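Long-range contacts in aprataxin and PNK-like factor (Homo sapiens, PDB 5W7W), which acts as a histone chaperone in single- and double-strand DNA break repair and uses the FHA-like domain described here to bind XRCC1 and XRCC4: residues Q54-P59 and N81-L86; R44-E49 and N63-Q68. All coordinates share one frame; numbering follows the deposited sequence.

Interaction 1: Q54-P59 and N81-L86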
loop_
_atom_site.group_PDB
_atom_site.type_symbol
_atom_site.label_atom_id
_atom_site.label_comp_id
_atom_site.label_asym_id
_atom_site.label_seq_id
_atom_site.Cartn_x
_atom_site.Cartn_y
_atom_site.Cartn_z
ATOM N N GLN A 54 2.278 12.713 -4.882
ATOM C CA GLN A 54 1.864 12.100 -3.630
ATOM C C GLN A 54 1.194 10.769 -3.888
ATOM O O GLN A 54 0.634 10.518 -4.958
ATOM C CB GLN A 54 0.872 12.961 -2.851
ATOM C CG GLN A 54 1.472 14.264 -2.369
ATOM C CD GLN A 54 0.470 15.101 -1.600
ATOM O OE1 GLN A 54 -0.283 15.873 -2.196
ATOM N NE2 GLN A 54 0.417 14.922 -0.298
ATOM N N LEU A 55 1.277 9.917 -2.869
ATOM C CA LEU A 55 0.634 8.614 -2.857
ATOM C C LEU A 55 -0.357 8.579 -1.702
ATOM O O LEU A 55 0.004 8.945 -0.583
ATOM C CB LEU A 55 1.706 7.538 -2.649
ATOM C CG LEU A 55 1.189 6.114 -2.439
ATOM C CD1 LEU A 55 0.503 5.613 -3.684
ATOM C CD2 LEU A 55 2.334 5.171 -2.034
ATOM N N ARG A 56 -1.595 8.151 -1.970
ATOM C CA ARG A 56 -2.580 7.955 -0.907
ATOM C C ARG A 56 -3.248 6.601 -1.073
ATOM O O ARG A 56 -3.293 6.035 -2.170
ATOM C CB ARG A 56 -3.615 9.096 -0.845
ATOM C CG ARG A 56 -4.245 9.456 -2.175
ATOM C CD ARG A 56 -5.332 10.502 -2.045
ATOM N NE ARG A 56 -5.906 10.811 -3.342
ATOM C CZ ARG A 56 -7.064 11.436 -3.531
ATOM N NH1 ARG A 56 -7.789 11.858 -2.517
ATOM N NH2 ARG A 56 -7.480 11.630 -4.779
ATOM N N ILE A 57 -3.749 6.076 0.046
ATOM C CA ILE A 57 -4.424 4.781 0.102
ATOM C C ILE A 57 -5.830 4.978 0.646
ATOM O O ILE A 57 -6.045 5.737 1.594
ATOM C CB ILE A 57 -3.640 3.769 0.975
ATOM C CG1 ILE A 57 -4.311 2.395 0.929
ATOM C CG2 ILE A 57 -3.503 4.228 2.432
ATOM C CD1 ILE A 57 -3.467 1.287 1.488
ATOM N N LYS A 58 -6.786 4.277 0.040
ATOM C CA LYS A 58 -8.166 4.227 0.526
ATOM C C LYS A 58 -8.530 2.774 0.790
ATOM O O LYS A 58 -8.599 1.976 -0.166
ATOM C CB LYS A 58 -9.133 4.828 -0.494
ATOM C CG LYS A 58 -10.583 4.854 -0.009
ATOM C CD LYS A 58 -11.511 5.652 -0.921
ATOM C CE LYS A 58 -11.494 5.134 -2.317
ATOM N NZ LYS A 58 -12.575 5.781 -3.149
ATOM N N PRO A 59 -8.740 2.372 2.044
ATOM C CA PRO A 59 -9.203 1.001 2.322
ATOM C C PRO A 59 -10.641 0.838 1.854
ATOM O O PRO A 59 -11.502 1.650 2.203
ATOM C CB PRO A 59 -9.106 0.909 3.851
ATOM C CG PRO A 59 -8.230 2.053 4.261
ATOM C CD PRO A 59 -8.528 3.121 3.284
ATOM N N ASN A 81 -12.570 3.470 4.063
ATOM C CA ASN A 81 -13.154 4.179 2.930
ATOM C C ASN A 81 -12.826 5.656 2.893
ATOM O O ASN A 81 -13.555 6.438 2.256
ATOM C CB ASN A 81 -14.673 3.975 2.837
ATOM C CG ASN A 81 -15.168 4.123 1.425
ATOM O OD1 ASN A 81 -14.544 3.614 0.497
ATOM N ND2 ASN A 81 -16.273 4.857 1.238
ATOM N N LEU A 82 -11.753 6.046 3.562
ATOM C CA LEU A 82 -11.195 7.389 3.528
ATOM C C LEU A 82 -9.742 7.294 3.086
ATOM O O LEU A 82 -9.067 6.290 3.344
ATOM C CB LEU A 82 -11.248 8.042 4.910
ATOM C CG LEU A 82 -12.648 8.176 5.508
ATOM C CD1 LEU A 82 -12.553 8.627 6.969
ATOM C CD2 LEU A 82 -13.491 9.129 4.732
ATOM N N TRP A 83 -9.265 8.335 2.415
ATOM C CA TRP A 83 -7.877 8.387 1.976
ATOM C C TRP A 83 -6.935 8.776 3.111
ATOM O O TRP A 83 -7.243 9.631 3.952
ATOM C CB TRP A 83 -7.716 9.413 0.863
ATOM C CG TRP A 83 -8.447 9.122 -0.382
ATOM C CD1 TRP A 83 -9.645 9.670 -0.772
ATOM C CD2 TRP A 83 -8.050 8.246 -1.435
ATOM N NE1 TRP A 83 -10.011 9.173 -1.985
ATOM C CE2 TRP A 83 -9.058 8.293 -2.414
ATOM C CE3 TRP A 83 -6.951 7.408 -1.643
ATOM C CZ2 TRP A 83 -8.987 7.559 -3.584
ATOM C CZ3 TRP A 83 -6.885 6.669 -2.798
ATOM C CH2 TRP A 83 -7.894 6.747 -3.761
ATOM N N CYS A 84 -5.754 8.174 3.071
ATOM C CA CYS A 84 -4.629 8.503 3.932
ATOM C C CYS A 84 -3.387 8.660 3.066
ATOM O O CYS A 84 -3.055 7.759 2.290
ATOM C CB CYS A 84 -4.386 7.356 4.925
ATOM S SG CYS A 84 -3.033 7.602 6.095
ATOM N N TYR A 85 -2.694 9.782 3.201
ATOM C CA TYR A 85 -1.430 9.976 2.499
ATOM C C TYR A 85 -0.328 9.106 3.086
ATOM O O TYR A 85 -0.218 8.920 4.303
ATOM C CB TYR A 85 -1.029 11.467 2.473
ATOM C CG TYR A 85 -1.780 12.202 1.397
ATOM C CD1 TYR A 85 -1.497 11.943 0.065
ATOM C CD2 TYR A 85 -2.799 13.100 1.681
ATOM C CE1 TYR A 85 -2.195 12.546 -0.958
ATOM C CE2 TYR A 85 -3.504 13.718 0.661
ATOM C CZ TYR A 85 -3.205 13.428 -0.658
ATOM O OH TYR A 85 -3.907 14.026 -1.677
ATOM N N LEU A 86 0.493 8.571 2.192
ATOM C CA LEU A 86 1.636 7.733 2.542
ATOM C C LEU A 86 2.880 8.472 2.081
ATOM O O LEU A 86 3.172 8.518 0.876
ATOM C CB LEU A 86 1.534 6.394 1.830
ATOM C CG LEU A 86 0.275 5.577 2.109
ATOM C CD1 LEU A 86 0.272 4.301 1.276
ATOM C CD2 LEU A 86 0.153 5.254 3.592
HETATM O O HOH W 1 3.022 10.766 -0.708
HETATM O O HOH W 2 -14.713 4.392 -2.053
#
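The indole of Trp83 stands between two side chains of strand 54-59. Arg56 starts with CG wedged between its backbone N and carbonyl carbon (chi1 49°), and then runs extended to NE, which brings the guanidinium flat over one face of the indole. The two planes are 26° apart, and Arg56 CZ lies 3.9 Å from the centroid of the Trp83 five-membered ring, a cation-pi stack with NH1 nearest, above CD1. Lys58 takes the opposite face: its CB makes a CH-pi contact, 3.6 Å from the centroid of the Trp83 six-membered ring, and the bend at chi3 carries CE along toward CZ2. Lys58 NZ donates to a water, which in turn donates to Asn81 OD1. Glu49, the charged partner of Arg56, probably steadies the guanidinium on the ring. Further along, the Gln54 amide lies almost parallel to the Tyr85 ring, 7° between planes, with NE2 3.6 Å from Tyr85 CD1. The other side of the sheet is apolar: Ile57 CG2 meets Leu86 CD1 at 3.9 Å, and both side chains also pack on Phe92. Beneath the side chains, Ile57 and Cys84 form a hydrogen-bonded pair, each donating its N to the other's O at 2.9 Å, while Leu86 N reaches Leu55 O at 2.8 Å in a nearly straight bond. Asn81 N closes the far end on Pro59 O. This is antiparallel edge pairing: 84-85 is the outermost strand of the four-stranded sheet, one half of the FHA beta sandwich.

Interaction 2: R44-E49 and N63-Q68; sequences RHAILE and NPCFYQ
From CB, the side chain of His45 sends CG anti to its backbone N (chi1 -157°), and this carries the imidazole across to the loop that leads into strand 66-68. ND1 accepts a hydrogen bond from the backbone N of Ser42. On the next corner, CE1 rests against the CB of Asn63, 3.6 Å away. At the tip, His45 NE2 donates to Pro64 O over 3.1 Å, with an angle of 169° at the hydrogen. The oxygen lies close to the imidazole plane, yet the donor itself stands well above the plane of the Pro64 carbonyl, 60° out of it. On the remaining carbon, CD2 is 3.7 Å from Cys65 SG, which approaches the ring at its edge. The same sulfur touches the methyl of the next residue, with Ala46 CB 3.6 Å from Cys65 SG. A water lies 2.8 Å from His45 O and 2.7 Å from Asn63 O and bridges them. In the backbone, His45 and Ala46 together pair opposite the single residue Ile28, a classic beta bulge at the start of strand 46-51. Ser42 and His45 form the SxxH signature of FHA domains; as in its relatives, this histidine lies inside and probably shapes the phosphopeptide-binding loops. With ND1 accepting and NE2 donating, the bonding is consistent with a neutral imidazole carrying its proton on NE2. Gripped at both nitrogens, the buried ring is held in rotation as it joins the Ser42 backbone to the loop 63-65.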
loop_
_atom_site.group_PDB
_atom_site.type_symbol
_atom_site.label_atom_id
_atom_site.label_comp_id
_atom_site.label_asym_id
_atom_site.label_seq_id
_atom_site.Cartn_x
_atom_site.Cartn_y
_atom_site.Cartn_z
ATOM N N ARG A 44 -10.151 -6.750 -3.966
ATOM C CA ARG A 44 -10.401 -5.307 -3.953
ATOM C C ARG A 44 -10.233 -4.825 -2.518
ATOM O O ARG A 44 -11.182 -4.441 -1.833
ATOM C CB ARG A 44 -11.783 -4.968 -4.507
ATOM C CG ARG A 44 -11.933 -5.222 -5.996
ATOM C CD ARG A 44 -13.384 -4.995 -6.430
ATOM N NE ARG A 44 -14.244 -5.952 -5.736
ATOM C CZ ARG A 44 -14.626 -7.130 -6.221
ATOM N NH1 ARG A 44 -14.267 -7.513 -7.444
ATOM N NH2 ARG A 44 -15.379 -7.927 -5.475
ATOM N N HIS A 45 -8.997 -4.869 -2.047
ATOM C CA HIS A 45 -8.709 -4.566 -0.648
ATOM C C HIS A 45 -8.506 -3.071 -0.394
ATOM O O HIS A 45 -8.975 -2.528 0.618
ATOM C CB HIS A 45 -7.463 -5.341 -0.214
ATOM C CG HIS A 45 -7.382 -5.565 1.253
ATOM N ND1 HIS A 45 -7.769 -6.755 1.827
ATOM C CD2 HIS A 45 -6.968 -4.771 2.264
ATOM C CE1 HIS A 45 -7.597 -6.684 3.135
ATOM N NE2 HIS A 45 -7.135 -5.483 3.430
ATOM N N ALA A 46 -7.825 -2.398 -1.318
ATOM C CA ALA A 46 -7.549 -0.977 -1.183
ATOM C C ALA A 46 -7.295 -0.396 -2.560
ATOM O O ALA A 46 -7.051 -1.126 -3.520
ATOM C CB ALA A 46 -6.352 -0.734 -0.259
ATOM N N ILE A 47 -7.373 0.926 -2.645
ATOM C CA ILE A 47 -6.962 1.675 -3.828
ATOM C C ILE A 47 -5.759 2.524 -3.451
ATOM O O ILE A 47 -5.800 3.256 -2.457
ATOM C CB ILE A 47 -8.098 2.569 -4.350
ATOM C CG1 ILE A 47 -9.357 1.734 -4.604
ATOM C CG2 ILE A 47 -7.653 3.302 -5.618
ATOM C CD1 ILE A 47 -10.519 2.498 -5.144
ATOM N N LEU A 48 -4.692 2.429 -4.235
ATOM C CA LEU A 48 -3.584 3.368 -4.152
ATOM C C LEU A 48 -3.737 4.369 -5.278
ATOM O O LEU A 48 -4.106 3.993 -6.396
ATOM C CB LEU A 48 -2.249 2.663 -4.328
ATOM C CG LEU A 48 -1.898 1.663 -3.250
ATOM C CD1 LEU A 48 -0.587 0.981 -3.556
ATOM C CD2 LEU A 48 -1.812 2.318 -1.911
ATOM N N GLU A 49 -3.475 5.641 -4.999
ATOM C CA GLU A 49 -3.488 6.648 -6.044
ATOM C C GLU A 49 -2.209 7.461 -5.998
ATOM O O GLU A 49 -1.854 8.001 -4.947
ATOM C CB GLU A 49 -4.666 7.599 -5.903
ATOM C CG GLU A 49 -4.816 8.505 -7.123
ATOM C CD GLU A 49 -5.337 9.866 -6.802
ATOM O OE1 GLU A 49 -4.762 10.548 -5.926
ATOM O OE2 GLU A 49 -6.319 10.264 -7.458
ATOM N N ASN A 63 -12.140 -6.045 5.601
ATOM C CA ASN A 63 -10.855 -6.298 6.237
ATOM C C ASN A 63 -10.007 -5.043 6.111
ATOM O O ASN A 63 -9.910 -4.490 5.009
ATOM C CB ASN A 63 -10.151 -7.474 5.577
ATOM C CG ASN A 63 -10.904 -8.767 5.750
ATOM O OD1 ASN A 63 -11.586 -8.967 6.762
ATOM N ND2 ASN A 63 -10.776 -9.661 4.771
ATOM N N PRO A 64 -9.443 -4.544 7.197
ATOM C CA PRO A 64 -8.840 -3.207 7.184
ATOM C C PRO A 64 -7.475 -3.179 6.520
ATOM O O PRO A 64 -6.850 -4.196 6.238
ATOM C CB PRO A 64 -8.707 -2.844 8.665
ATOM C CG PRO A 64 -8.730 -4.105 9.367
ATOM C CD PRO A 64 -9.521 -5.092 8.556
ATOM N N CYS A 65 -7.015 -1.964 6.293
ATOM C CA CYS A 65 -5.615 -1.686 6.019
ATOM C C CYS A 65 -4.990 -1.048 7.244
ATOM O O CYS A 65 -5.695 -0.502 8.094
ATOM C CB CYS A 65 -5.471 -0.709 4.866
ATOM S SG CYS A 65 -6.074 -1.302 3.282
ATOM N N PHE A 66 -3.660 -1.079 7.307
ATOM C CA PHE A 66 -2.926 -0.550 8.445
ATOM C C PHE A 66 -1.872 0.424 7.955
ATOM O O PHE A 66 -1.379 0.315 6.833
ATOM C CB PHE A 66 -2.275 -1.676 9.259
ATOM C CG PHE A 66 -3.258 -2.735 9.704
ATOM C CD1 PHE A 66 -3.706 -3.677 8.820
ATOM C CD2 PHE A 66 -3.758 -2.756 10.997
ATOM C CE1 PHE A 66 -4.639 -4.628 9.192
ATOM C CE2 PHE A 66 -4.682 -3.701 11.372
ATOM C CZ PHE A 66 -5.124 -4.638 10.457
ATOM N N TYR A 67 -1.503 1.349 8.828
ATOM C CA TYR A 67 -0.590 2.435 8.522
ATOM C C TYR A 67 0.407 2.614 9.654
ATOM O O TYR A 67 0.037 2.589 10.827
ATOM C CB TYR A 67 -1.375 3.737 8.405
ATOM C CG TYR A 67 -0.526 4.987 8.229
ATOM C CD1 TYR A 67 0.225 5.199 7.084
ATOM C CD2 TYR A 67 -0.491 5.959 9.214
ATOM C CE1 TYR A 67 1.001 6.328 6.931
ATOM C CE2 TYR A 67 0.283 7.107 9.060
ATOM C CZ TYR A 67 1.017 7.278 7.908
ATOM O OH TYR A 67 1.776 8.425 7.772
ATOM N N GLN A 68 1.663 2.863 9.297
ATOM C CA GLN A 68 2.719 3.184 10.253
ATOM C C GLN A 68 3.521 4.357 9.707
ATOM O O GLN A 68 4.221 4.226 8.711
ATOM C CB GLN A 68 3.620 1.978 10.479
ATOM C CG GLN A 68 4.753 2.247 11.462
ATOM C CD GLN A 68 5.657 1.040 11.640
ATOM O OE1 GLN A 68 5.285 -0.088 11.324
ATOM N NE2 GLN A 68 6.858 1.271 12.135
HETATM O O HOH W 3 -9.748 -2.391 3.272
#

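Strands 46-51 and 54-59 are neighbours in the four-stranded sheet, so interactions 1 and 2 touch directly, their centres about 8 Å apart. Arg56 NE meets Glu49 OE1 at 2.8 Å in a salt bridge between them, and Lys58 N lies 2.9 Å from Ile47 O, probably a hydrogen bond. Interaction 1 is sheet-edge pairing; interaction 2 reaches over to the loop before strand 66-68 of the six-stranded sheet, and probably lies by the loops that bind phosphopeptide in FHA domains. Leu86 CD2, just beyond Cys84 and Tyr85, packs 3.5 Å from Tyr67 CD1 of strand 66-68. The segments alternate, so the two contacts cross along the chain.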